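Local atomic coordinates of MlnE (Bacillus amyloliquefaciens subsp. plantarum, PDB entry 5D2E), a protein that forms part of the macrolactin polyketide assembly line, its N-terminal B-type ketoreductase portion binding NADP and probably reducing beta-keto groups of the growing chain. Residues A[407-412]-A[494-499]; A[445-450]-A[482-487]; A[61-66]-A[101-106]. One frame throughout, in Å; residues are numbered along the deposited sequence.

Contact 1: residues A[407-412]-A[494-499]; sequences SSLSAV and QLAVIS. With NAP (NADP nicotinamide-adenine-dinucleotide phosphate), chain B.
CG of Leu-409 stands anti to its backbone N (chi1 -166°), and from there its two methyls meet strand 494-499, where Ile-498 has CG1 anti to its carbonyl carbon (chi1 -47°) and presents that methylene to both leucine methyls. The contact belongs to the Rossmann-type fold of the ketoreductase domain, at the point where strand 402-408 gives way to the short 3-10 turn 409-411. Strands 402-408 and 494-499 are not direct partners. Each pairs in parallel with 443-453, which runs between them, and the leucine bridges from one flank of that strand to the other.

The two side chains cross at about a right angle. Leu-409 CD1 packs 3.9 Å from Ile-498 CG1 and 4.1 Å from Ala-496 CB, while CD2 lies 4.0 Å from the same Ile-498 CG1. The contact is apolar, with no hydrogen bond between the segments. At the other end the extended chain of Gln-494 brings NE2 within 4.4 Å of Val-412 CG2. The NE2 of that amide donates to OD1 of Asn-448 on the intervening strand, whose ND2 in turn donates to Ser-408 O. Ser-408 O therefore holds two donors, since the turn is also closed by Ala-411 N at 3.0 Å.

On the cofactor side, Ser-407 and Ser-408 belong to the NADP pocket. Ser-407 O comes within 3.2 Å of the nicotinamide C6N, and Ser-408 CB within 3.9 Å of it. Beside this ring the hydroxyl of Ser-408 is tethered to the turn by a hydrogen bond of 2.9 Å between its OG and Ser-410 OG.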
loop_
_atom_site.group_PDB
_atom_site.type_symbol
_atom_site.label_atom_id
_atom_site.label_comp_id
_atom_site.label_asym_id
_atom_site.label_seq_id
_atom_site.Cartn_x
_atom_site.Cartn_y
_atom_site.Cartn_z
ATOM N N SER A 407 -8.567 0.708 2.183
ATOM C CA SER A 407 -7.245 0.241 2.463
ATOM C C SER A 407 -7.226 -0.288 3.913
ATOM O O SER A 407 -8.276 -0.509 4.524
ATOM C CB SER A 407 -6.261 1.393 2.198
ATOM O OG SER A 407 -4.925 0.928 2.279
ATOM N N SER A 408 -6.043 -0.512 4.458
ATOM C CA SER A 408 -5.886 -1.145 5.716
ATOM C C SER A 408 -4.796 -0.459 6.465
ATOM O O SER A 408 -3.780 -0.028 5.905
ATOM C CB SER A 408 -5.541 -2.645 5.496
ATOM O OG SER A 408 -5.105 -3.241 6.703
ATOM N N LEU A 409 -4.994 -0.356 7.765
ATOM C CA LEU A 409 -4.004 0.056 8.678
ATOM C C LEU A 409 -2.747 -0.823 8.665
ATOM O O LEU A 409 -1.664 -0.323 9.007
ATOM C CB LEU A 409 -4.595 0.164 10.079
ATOM C CG LEU A 409 -3.835 0.890 11.174
ATOM C CD1 LEU A 409 -3.621 2.355 10.809
ATOM C CD2 LEU A 409 -4.629 0.749 12.472
ATOM N N SER A 410 -2.848 -2.058 8.176
ATOM C CA SER A 410 -1.688 -2.899 7.940
ATOM C C SER A 410 -0.644 -2.270 6.971
ATOM O O SER A 410 0.517 -2.636 7.020
ATOM C CB SER A 410 -2.090 -4.276 7.456
ATOM O OG SER A 410 -2.466 -4.267 6.071
ATOM N N ALA A 411 -1.072 -1.308 6.133
ATOM C CA ALA A 411 -0.119 -0.622 5.221
ATOM C C ALA A 411 0.865 0.231 6.007
ATOM O O ALA A 411 2.015 0.518 5.578
ATOM C CB ALA A 411 -0.889 0.210 4.180
ATOM N N VAL A 412 0.452 0.620 7.187
ATOM C CA VAL A 412 1.202 1.517 8.034
ATOM C C VAL A 412 1.764 0.876 9.287
ATOM O O VAL A 412 2.871 1.205 9.698
ATOM C CB VAL A 412 0.337 2.768 8.407
ATOM C CG1 VAL A 412 1.140 3.631 9.338
ATOM C CG2 VAL A 412 0.035 3.594 7.149
ATOM N N GLN A 494 -5.409 10.665 1.816
ATOM C CA GLN A 494 -5.183 9.426 2.576
ATOM C C GLN A 494 -5.452 9.689 4.046
ATOM O O GLN A 494 -4.853 10.625 4.647
ATOM C CB GLN A 494 -3.759 8.907 2.472
ATOM C CG GLN A 494 -3.560 7.573 3.278
ATOM C CD GLN A 494 -2.110 7.056 3.294
ATOM O OE1 GLN A 494 -1.224 7.656 2.691
ATOM N NE2 GLN A 494 -1.871 5.978 4.001
ATOM N N LEU A 495 -6.353 8.892 4.636
ATOM C CA LEU A 495 -6.649 9.003 6.059
ATOM C C LEU A 495 -6.667 7.614 6.696
ATOM O O LEU A 495 -7.157 6.679 6.087
ATOM C CB LEU A 495 -8.014 9.698 6.278
ATOM C CG LEU A 495 -8.034 11.220 5.968
ATOM C CD1 LEU A 495 -9.466 11.685 5.922
ATOM C CD2 LEU A 495 -7.267 12.010 7.015
ATOM N N ALA A 496 -6.044 7.504 7.856
ATOM C CA ALA A 496 -6.057 6.297 8.663
ATOM C C ALA A 496 -7.060 6.449 9.825
ATOM O O ALA A 496 -7.122 7.461 10.478
ATOM C CB ALA A 496 -4.736 5.998 9.224
ATOM N N VAL A 497 -7.786 5.372 10.076
ATOM C CA VAL A 497 -8.772 5.322 11.146
ATOM C C VAL A 497 -8.234 4.335 12.154
ATOM O O VAL A 497 -7.931 3.210 11.793
ATOM C CB VAL A 497 -10.158 4.896 10.659
ATOM C CG1 VAL A 497 -11.116 4.833 11.869
ATOM C CG2 VAL A 497 -10.754 5.808 9.571
ATOM N N ILE A 498 -8.020 4.796 13.384
ATOM C CA ILE A 498 -7.531 3.987 14.474
ATOM C C ILE A 498 -8.522 4.083 15.681
ATOM O O ILE A 498 -8.903 5.173 16.125
ATOM C CB ILE A 498 -6.121 4.384 14.913
ATOM C CG1 ILE A 498 -5.193 4.540 13.675
ATOM C CG2 ILE A 498 -5.562 3.301 15.823
ATOM C CD1 ILE A 498 -3.812 4.941 14.073
ATOM N N SER A 499 -8.910 2.911 16.169
ATOM C CA SER A 499 -9.955 2.750 17.212
ATOM C C SER A 499 -9.288 2.278 18.531
ATOM O O SER A 499 -8.643 1.220 18.575
ATOM C CB SER A 499 -11.011 1.767 16.704
ATOM O OG SER A 499 -11.964 1.489 17.711
HETATM P PA NAP B . -14.920 -9.598 2.583
HETATM O O1A NAP B . -16.303 -9.780 3.262
HETATM O O2A NAP B . -14.076 -10.767 2.107
HETATM O O5B NAP B . -15.286 -8.748 1.267
HETATM C C5B NAP B . -14.301 -8.577 0.256
HETATM C C4B NAP B . -15.031 -8.925 -1.017
HETATM O O4B NAP B . -14.099 -8.773 -2.110
HETATM C C3B NAP B . -15.540 -10.390 -1.101
HETATM O O3B NAP B . -16.971 -10.427 -1.087
HETATM C C2B NAP B . -15.029 -10.893 -2.461
HETATM O O2B NAP B . -16.024 -11.595 -3.151
HETATM C C1B NAP B . -14.583 -9.584 -3.157
HETATM N N9A NAP B . -13.486 -9.747 -4.101
HETATM C C8A NAP B . -12.233 -10.300 -3.868
HETATM N N7A NAP B . -11.484 -10.333 -5.025
HETATM C C5A NAP B . -12.225 -9.730 -5.976
HETATM C C6A NAP B . -12.060 -9.436 -7.382
HETATM N N6A NAP B . -10.860 -9.762 -7.964
HETATM N N1A NAP B . -13.142 -8.865 -8.079
HETATM C C2A NAP B . -14.288 -8.566 -7.439
HETATM N N3A NAP B . -14.509 -8.818 -6.119
HETATM C C4A NAP B . -13.555 -9.382 -5.371
HETATM O O3 NAP B . -13.959 -8.642 3.490
HETATM P PN NAP B . -14.404 -7.319 4.319
HETATM O O1N NAP B . -14.162 -7.540 5.801
HETATM O O2N NAP B . -15.685 -6.850 3.680
HETATM O O5D NAP B . -13.331 -6.178 3.916
HETATM C C5D NAP B . -13.611 -5.459 2.681
HETATM C C4D NAP B . -12.467 -4.511 2.296
HETATM O O4D NAP B . -12.082 -3.669 3.374
HETATM C C3D NAP B . -11.227 -5.336 1.929
HETATM O O3D NAP B . -10.640 -4.785 0.764
HETATM C C2D NAP B . -10.320 -5.243 3.143
HETATM O O2D NAP B . -8.915 -5.411 2.802
HETATM C C1D NAP B . -10.694 -3.871 3.773
HETATM N N1N NAP B . -10.456 -3.903 5.239
HETATM C C2N NAP B . -11.300 -4.595 6.089
HETATM C C3N NAP B . -11.121 -4.671 7.482
HETATM C C7N NAP B . -12.099 -5.444 8.411
HETATM O O7N NAP B . -11.871 -5.542 9.619
HETATM N N7N NAP B . -13.231 -6.011 7.969
HETATM C C4N NAP B . -9.995 -4.027 8.014
HETATM C C5N NAP B . -9.117 -3.362 7.149
HETATM C C6N NAP B . -9.372 -3.289 5.766
HETATM P P2B NAP B . -15.726 -12.725 -4.307
HETATM O O1X NAP B . -14.873 -13.834 -3.706
HETATM O O2X NAP B . -17.141 -13.184 -4.784
HETATM O O3X NAP B . -14.967 -12.003 -5.386
#

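Contact 2: residues A[445-450]-A[482-487]; sequences LSINWP and AAFQDS. With NAP (NADP nicotinamide-adenine-dinucleotide phosphate), chain B.
Trp-449 meets helix 477-488 with the rim of its six-membered ring: CH2 lies 3.9 Å from Phe-484 CB, which sits in the plane of the indole, and CZ3 faces Ala-483 CB at the same rim. Two residues earlier on the strand, Ile-447 CD1 touches Phe-484 CD1 at 3.8 Å, coming in at the edge of the phenyl ring, and the two side chains cross at about a right angle. Phe-484 can serve both partners because CG stands anti to its backbone N (chi1 168°), leaving CB to the indole while the ring rim takes the isoleucine. Leu-445 CD2 completes the row against Ser-487 CB at 4.0 Å.

The next shell fixes these groups. Ile-447 CG2 rests 3.5 Å above the plane of the Trp-449 ring, over its centre, and Phe-406 and Trp-452 make edge-to-face contacts with the indole. Phe-484 has its own edge-to-face partner in Phe-289. Within the helix, Ser-487 OG folds back to donate to Ala-483 O at 2.8 Å, 40° out of the carbonyl plane, on the face opposite Ser-487 N. That buried hydroxyl is thus satisfied inside the helix, while CB meets the leucine.

The short segments 445-449 and 482-487 run roughly antiparallel, at 148°, with axes 10.6 Å apart at closest approach, a separation filled by side chains. Beyond them, an inverse gamma turn centred on Asn-448, closed by a weak bond from Trp-449 N to Ile-447 O, bends the strand before the cofactor, where Trp-449 O lies 3.3 Å from NADP C5N and Pro-450 O 3.0 Å from C4N, the carbon that carries the transferable hydride in NADPH. This is a helix packed on the nicotinamide-binding strand of a short-chain dehydrogenase-like Rossmann fold, as in polyketide ketoreductases.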
loop_
_atom_site.group_PDB
_atom_site.type_symbol
_atom_site.label_atom_id
_atom_site.label_comp_id
_atom_site.label_asym_id
_atom_site.label_seq_id
_atom_site.Cartn_x
_atom_site.Cartn_y
_atom_site.Cartn_z
ATOM N N LEU A 445 -9.821 9.193 -2.370
ATOM C CA LEU A 445 -9.480 8.956 -0.987
ATOM C C LEU A 445 -9.163 7.478 -0.784
ATOM O O LEU A 445 -9.848 6.613 -1.333
ATOM C CB LEU A 445 -10.661 9.311 -0.119
ATOM C CG LEU A 445 -10.567 8.964 1.349
ATOM C CD1 LEU A 445 -9.479 9.729 2.064
ATOM C CD2 LEU A 445 -11.881 9.215 2.064
ATOM N N SER A 446 -8.087 7.215 -0.048
ATOM C CA SER A 446 -7.790 5.911 0.436
ATOM C C SER A 446 -7.931 5.987 1.938
ATOM O O SER A 446 -7.307 6.839 2.561
ATOM C CB SER A 446 -6.333 5.487 0.104
ATOM O OG SER A 446 -6.085 4.102 0.490
ATOM N N ILE A 447 -8.721 5.050 2.515
ATOM C CA ILE A 447 -8.901 4.979 3.956
ATOM C C ILE A 447 -8.202 3.755 4.550
ATOM O O ILE A 447 -8.523 2.631 4.163
ATOM C CB ILE A 447 -10.393 4.899 4.343
ATOM C CG1 ILE A 447 -11.151 6.074 3.775
ATOM C CG2 ILE A 447 -10.519 4.804 5.860
ATOM C CD1 ILE A 447 -12.687 5.969 3.856
ATOM N N ASN A 448 -7.250 3.967 5.452
ATOM C CA ASN A 448 -6.584 2.852 6.084
ATOM C C ASN A 448 -7.463 2.413 7.318
ATOM O O ASN A 448 -7.317 2.941 8.460
ATOM C CB ASN A 448 -5.253 3.236 6.575
ATOM C CG ASN A 448 -4.308 3.706 5.455
ATOM O OD1 ASN A 448 -4.080 4.892 5.324
ATOM N ND2 ASN A 448 -3.717 2.771 4.728
ATOM N N TRP A 449 -8.362 1.500 7.031
ATOM C CA TRP A 449 -9.233 0.938 8.076
ATOM C C TRP A 449 -8.517 -0.024 9.042
ATOM O O TRP A 449 -7.702 -0.825 8.622
ATOM C CB TRP A 449 -10.314 0.125 7.426
ATOM C CG TRP A 449 -11.301 0.853 6.616
ATOM C CD1 TRP A 449 -11.566 0.633 5.278
ATOM C CD2 TRP A 449 -12.205 1.879 7.029
ATOM N NE1 TRP A 449 -12.546 1.448 4.873
ATOM C CE2 TRP A 449 -12.975 2.222 5.916
ATOM C CE3 TRP A 449 -12.463 2.528 8.246
ATOM C CZ2 TRP A 449 -14.024 3.180 5.972
ATOM C CZ3 TRP A 449 -13.551 3.456 8.318
ATOM C CH2 TRP A 449 -14.264 3.821 7.163
ATOM N N PRO A 450 -8.823 0.068 10.337
ATOM C CA PRO A 450 -8.442 -0.949 11.271
ATOM C C PRO A 450 -9.455 -2.113 11.208
ATOM O O PRO A 450 -10.348 -2.130 10.335
ATOM C CB PRO A 450 -8.515 -0.204 12.584
ATOM C CG PRO A 450 -9.777 0.572 12.400
ATOM C CD PRO A 450 -9.843 0.934 10.924
ATOM N N ALA A 482 -19.371 6.563 10.504
ATOM C CA ALA A 482 -19.191 7.960 10.769
ATOM C C ALA A 482 -17.745 8.455 10.421
ATOM O O ALA A 482 -17.553 9.633 10.114
ATOM C CB ALA A 482 -19.449 8.246 12.214
ATOM N N ALA A 483 -16.747 7.591 10.620
ATOM C CA ALA A 483 -15.361 7.944 10.261
ATOM C C ALA A 483 -15.299 8.173 8.736
ATOM O O ALA A 483 -14.656 9.105 8.276
ATOM C CB ALA A 483 -14.399 6.883 10.729
ATOM N N PHE A 484 -16.009 7.364 7.979
ATOM C CA PHE A 484 -16.105 7.524 6.552
ATOM C C PHE A 484 -16.743 8.842 6.219
ATOM O O PHE A 484 -16.216 9.626 5.430
ATOM C CB PHE A 484 -16.940 6.426 5.979
ATOM C CG PHE A 484 -17.347 6.656 4.561
ATOM C CD1 PHE A 484 -16.475 6.390 3.537
ATOM C CD2 PHE A 484 -18.619 7.167 4.251
ATOM C CE1 PHE A 484 -16.825 6.597 2.255
ATOM C CE2 PHE A 484 -18.966 7.373 2.942
ATOM C CZ PHE A 484 -18.052 7.104 1.944
ATOM N N GLN A 485 -17.884 9.096 6.850
ATOM C CA GLN A 485 -18.576 10.377 6.711
ATOM C C GLN A 485 -17.673 11.550 7.016
ATOM O O GLN A 485 -17.603 12.504 6.228
ATOM C CB GLN A 485 -19.832 10.355 7.638
ATOM C CG GLN A 485 -20.891 11.368 7.361
ATOM C CD GLN A 485 -21.467 11.299 5.953
ATOM O OE1 GLN A 485 -21.861 10.239 5.431
ATOM N NE2 GLN A 485 -21.564 12.465 5.343
ATOM N N ASP A 486 -16.923 11.502 8.109
ATOM C CA ASP A 486 -16.021 12.586 8.428
ATOM C C ASP A 486 -14.881 12.713 7.371
ATOM O O ASP A 486 -14.532 13.799 6.920
ATOM C CB ASP A 486 -15.333 12.331 9.748
ATOM C CG ASP A 486 -14.588 13.554 10.285
ATOM O OD1 ASP A 486 -14.573 14.638 9.637
ATOM O OD2 ASP A 486 -13.997 13.425 11.387
ATOM N N SER A 487 -14.307 11.566 7.037
ATOM C CA SER A 487 -13.179 11.487 6.085
ATOM C C SER A 487 -13.547 12.135 4.775
ATOM O O SER A 487 -12.774 12.879 4.219
ATOM C CB SER A 487 -12.818 10.044 5.856
ATOM O OG SER A 487 -12.225 9.559 7.034
HETATM P PA NAP B . -14.920 -9.598 2.583
HETATM O O1A NAP B . -16.303 -9.780 3.262
HETATM O O2A NAP B . -14.076 -10.767 2.107
HETATM O O5B NAP B . -15.286 -8.748 1.267
HETATM C C5B NAP B . -14.301 -8.577 0.256
HETATM C C4B NAP B . -15.031 -8.925 -1.017
HETATM O O4B NAP B . -14.099 -8.773 -2.110
HETATM C C3B NAP B . -15.540 -10.390 -1.101
HETATM O O3B NAP B . -16.971 -10.427 -1.087
HETATM C C2B NAP B . -15.029 -10.893 -2.461
HETATM O O2B NAP B . -16.024 -11.595 -3.151
HETATM C C1B NAP B . -14.583 -9.584 -3.157
HETATM N N9A NAP B . -13.486 -9.747 -4.101
HETATM C C8A NAP B . -12.233 -10.300 -3.868
HETATM N N7A NAP B . -11.484 -10.333 -5.025
HETATM C C5A NAP B . -12.225 -9.730 -5.976
HETATM C C6A NAP B . -12.060 -9.436 -7.382
HETATM N N6A NAP B . -10.860 -9.762 -7.964
HETATM N N1A NAP B . -13.142 -8.865 -8.079
HETATM C C2A NAP B . -14.288 -8.566 -7.439
HETATM N N3A NAP B . -14.509 -8.818 -6.119
HETATM C C4A NAP B . -13.555 -9.382 -5.371
HETATM O O3 NAP B . -13.959 -8.642 3.490
HETATM P PN NAP B . -14.404 -7.319 4.319
HETATM O O1N NAP B . -14.162 -7.540 5.801
HETATM O O2N NAP B . -15.685 -6.850 3.680
HETATM O O5D NAP B . -13.331 -6.178 3.916
HETATM C C5D NAP B . -13.611 -5.459 2.681
HETATM C C4D NAP B . -12.467 -4.511 2.296
HETATM O O4D NAP B . -12.082 -3.669 3.374
HETATM C C3D NAP B . -11.227 -5.336 1.929
HETATM O O3D NAP B . -10.640 -4.785 0.764
HETATM C C2D NAP B . -10.320 -5.243 3.143
HETATM O O2D NAP B . -8.915 -5.411 2.802
HETATM C C1D NAP B . -10.694 -3.871 3.773
HETATM N N1N NAP B . -10.456 -3.903 5.239
HETATM C C2N NAP B . -11.300 -4.595 6.089
HETATM C C3N NAP B . -11.121 -4.671 7.482
HETATM C C7N NAP B . -12.099 -5.444 8.411
HETATM O O7N NAP B . -11.871 -5.542 9.619
HETATM N N7N NAP B . -13.231 -6.011 7.969
HETATM C C4N NAP B . -9.995 -4.027 8.014
HETATM C C5N NAP B . -9.117 -3.362 7.149
HETATM C C6N NAP B . -9.372 -3.289 5.766
HETATM P P2B NAP B . -15.726 -12.725 -4.307
HETATM O O1X NAP B . -14.873 -13.834 -3.706
HETATM O O2X NAP B . -17.141 -13.184 -4.784
HETATM O O3X NAP B . -14.967 -12.003 -5.386
#

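Contact 3: residues A[61-66]-A[101-106]; sequences LFFCED and FTMNFT
The rings of Phe-63 and Phe-105 stand almost perpendicular, their planes at 82°, and meet rim to rim with neither lying over the face of the other. Phe-63 CD1 and Phe-105 CE1 form the nearest point at 3.5 Å, and the ring centroids are 6.0 Å apart. Phe-105 reaches in from the loop after strand 100-103 with CG anti to its carbonyl carbon (chi1 -70°).

Met-103 adds a Met-aromatic contact from the same segment. Its SD sits at the edge of the Phe-63 ring, 4.1 Å from CE1 and 79° off the ring normal, so the sulfur approaches the C-H rim and not the pi face. Met-103 CG lies between its backbone N and carbonyl carbon, and the chain bends again at chi3 after an extended chi2.

The neighbouring CZ-CE2-CD2 side of the Phe-105 ring meets oxygen. Cys-64 O lies 3.6 Å from CE2, close to the plane of the ring, and Glu-65 OE2 approaches the same edge, 4.3 Å from CD2.

Both segments belong to the N-terminal half of the chain, in a largely parallel, Rossmann-like sheet. Strands 60-64 and 100-103 are separated there by strand 84-89, with which each pairs. Helix 108-120 lies against Phe-63 and Met-103, while helix 141-164 supplies Met-158 beside Phe-63; Phe-105 also rests on Leu-132 of strand 127-133.

No hydrogen bond joins the two segments. The contact rests on dispersion between the rings and the thioether, probably aided by weak electrostatic attraction between the slightly positive C-H rim of Phe-105 and the oxygens of Cys-64 and Glu-65.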
loop_
_atom_site.group_PDB
_atom_site.type_symbol
_atom_site.label_atom_id
_atom_site.label_comp_id
_atom_site.label_asym_id
_atom_site.label_seq_id
_atom_site.Cartn_x
_atom_site.Cartn_y
_atom_site.Cartn_z
ATOM N N LEU A 61 26.465 -6.280 -0.192
ATOM C CA LEU A 61 25.886 -6.965 -1.330
ATOM C C LEU A 61 24.952 -5.969 -2.011
ATOM O O LEU A 61 24.048 -5.455 -1.379
ATOM C CB LEU A 61 25.109 -8.191 -0.850
ATOM C CG LEU A 61 24.304 -8.909 -1.900
ATOM C CD1 LEU A 61 25.185 -9.453 -3.011
ATOM C CD2 LEU A 61 23.566 -10.070 -1.220
ATOM N N PHE A 62 25.159 -5.722 -3.303
ATOM C CA PHE A 62 24.469 -4.692 -4.046
ATOM C C PHE A 62 23.858 -5.310 -5.232
ATOM O O PHE A 62 24.580 -5.896 -6.058
ATOM C CB PHE A 62 25.560 -3.659 -4.496
ATOM C CG PHE A 62 25.039 -2.292 -4.911
ATOM C CD1 PHE A 62 24.244 -2.145 -6.021
ATOM C CD2 PHE A 62 25.356 -1.169 -4.183
ATOM C CE1 PHE A 62 23.756 -0.917 -6.425
ATOM C CE2 PHE A 62 24.866 0.106 -4.575
ATOM C CZ PHE A 62 24.059 0.207 -5.698
ATOM N N PHE A 63 22.537 -5.145 -5.385
ATOM C CA PHE A 63 21.777 -5.644 -6.504
ATOM C C PHE A 63 21.432 -4.437 -7.370
ATOM O O PHE A 63 20.885 -3.445 -6.857
ATOM C CB PHE A 63 20.458 -6.270 -6.032
ATOM C CG PHE A 63 20.590 -7.552 -5.224
ATOM C CD1 PHE A 63 20.866 -8.739 -5.833
ATOM C CD2 PHE A 63 20.397 -7.550 -3.848
ATOM C CE1 PHE A 63 20.964 -9.900 -5.122
ATOM C CE2 PHE A 63 20.516 -8.719 -3.099
ATOM C CZ PHE A 63 20.777 -9.910 -3.766
ATOM N N CYS A 64 21.687 -4.532 -8.680
ATOM C CA CYS A 64 21.446 -3.412 -9.604
ATOM C C CYS A 64 21.106 -4.030 -10.917
ATOM O O CYS A 64 21.560 -5.119 -11.232
ATOM C CB CYS A 64 22.710 -2.514 -9.712
ATOM S SG CYS A 64 22.395 -0.893 -10.536
ATOM N N GLU A 65 20.341 -3.340 -11.725
ATOM C CA GLU A 65 19.926 -3.916 -12.991
ATOM C C GLU A 65 21.133 -4.046 -13.946
ATOM O O GLU A 65 21.230 -5.012 -14.700
ATOM C CB GLU A 65 18.764 -3.100 -13.601
ATOM C CG GLU A 65 17.909 -3.836 -14.620
ATOM C CD GLU A 65 17.159 -5.075 -14.081
ATOM O OE1 GLU A 65 16.308 -5.046 -13.121
ATOM O OE2 GLU A 65 17.402 -6.114 -14.703
ATOM N N ASP A 66 22.089 -3.150 -13.817
ATOM C CA ASP A 66 23.199 -3.096 -14.747
ATOM C C ASP A 66 24.384 -2.586 -14.031
ATOM O O ASP A 66 24.373 -2.367 -12.781
ATOM C CB ASP A 66 22.815 -2.196 -15.967
ATOM C CG ASP A 66 22.512 -0.759 -15.579
ATOM O OD1 ASP A 66 22.929 -0.244 -14.511
ATOM O OD2 ASP A 66 21.786 -0.129 -16.358
ATOM N N PHE A 101 28.542 -10.908 -9.922
ATOM C CA PHE A 101 27.634 -11.941 -10.351
ATOM C C PHE A 101 26.582 -11.396 -11.289
ATOM O O PHE A 101 26.271 -10.196 -11.292
ATOM C CB PHE A 101 26.884 -12.535 -9.162
ATOM C CG PHE A 101 27.727 -13.260 -8.192
ATOM C CD1 PHE A 101 28.406 -12.565 -7.206
ATOM C CD2 PHE A 101 27.779 -14.650 -8.212
ATOM C CE1 PHE A 101 29.172 -13.200 -6.306
ATOM C CE2 PHE A 101 28.581 -15.308 -7.295
ATOM C CZ PHE A 101 29.297 -14.581 -6.350
ATOM N N THR A 102 26.000 -12.286 -12.087
ATOM C CA THR A 102 24.759 -12.023 -12.818
ATOM C C THR A 102 23.710 -13.036 -12.397
ATOM O O THR A 102 24.039 -14.133 -11.902
ATOM C CB THR A 102 24.881 -12.102 -14.354
ATOM O OG1 THR A 102 25.209 -13.437 -14.727
ATOM C CG2 THR A 102 25.949 -11.145 -14.877
ATOM N N MET A 103 22.438 -12.658 -12.546
ATOM C CA MET A 103 21.345 -13.573 -12.201
ATOM C C MET A 103 20.060 -13.038 -12.764
ATOM O O MET A 103 19.993 -11.897 -13.147
ATOM C CB MET A 103 21.168 -13.729 -10.685
ATOM C CG MET A 103 20.789 -12.468 -9.933
ATOM S SD MET A 103 20.740 -12.685 -8.100
ATOM C CE MET A 103 19.241 -13.689 -8.005
ATOM N N ASN A 104 19.058 -13.884 -12.742
ATOM C CA ASN A 104 17.669 -13.514 -13.096
ATOM C C ASN A 104 16.955 -13.227 -11.778
ATOM O O ASN A 104 16.768 -14.126 -10.951
ATOM C CB ASN A 104 17.034 -14.656 -13.881
ATOM C CG ASN A 104 15.622 -14.333 -14.386
ATOM O OD1 ASN A 104 15.187 -14.830 -15.447
ATOM N ND2 ASN A 104 14.881 -13.580 -13.591
ATOM N N PHE A 105 16.658 -11.941 -11.543
ATOM C CA PHE A 105 16.175 -11.456 -10.262
ATOM C C PHE A 105 14.764 -11.913 -9.862
ATOM O O PHE A 105 14.338 -11.729 -8.724
ATOM C CB PHE A 105 16.212 -9.933 -10.253
ATOM C CG PHE A 105 17.606 -9.368 -10.214
ATOM C CD1 PHE A 105 18.492 -9.708 -9.198
ATOM C CD2 PHE A 105 18.024 -8.473 -11.165
ATOM C CE1 PHE A 105 19.765 -9.165 -9.161
ATOM C CE2 PHE A 105 19.311 -7.926 -11.127
ATOM C CZ PHE A 105 20.159 -8.253 -10.142
ATOM N N THR A 106 14.087 -12.452 -10.828
ATOM C CA THR A 106 12.799 -13.161 -10.634
ATOM C C THR A 106 12.897 -14.660 -10.290
ATOM O O THR A 106 11.891 -15.250 -9.868
ATOM C CB THR A 106 11.897 -13.044 -11.905
ATOM O OG1 THR A 106 12.382 -13.914 -12.921
ATOM C CG2 THR A 106 11.909 -11.644 -12.523
#

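How the contacts relate
Contacts 1 and 2 adjoin each other, their centres 8 Å apart, and contact 2 is nested inside the loop that contact 1 closes. The two contacts touch directly, Leu-495 O lying 2.8 Å from Asn-448 N, probably a hydrogen bond. Both contacts touch the nicotinamide of NADP, contact 1 through 407-408 and contact 2 through 449-450; Tyr-421 and Lys-384 also hydrogen-bond the cofactor. Contact 3 stands apart in the N-terminal half, closing before the others open. Its centre is about 34 Å from that of contact 1 and about 41 Å from that of contact 2, on the opposite side of the chain's centre from contact 2.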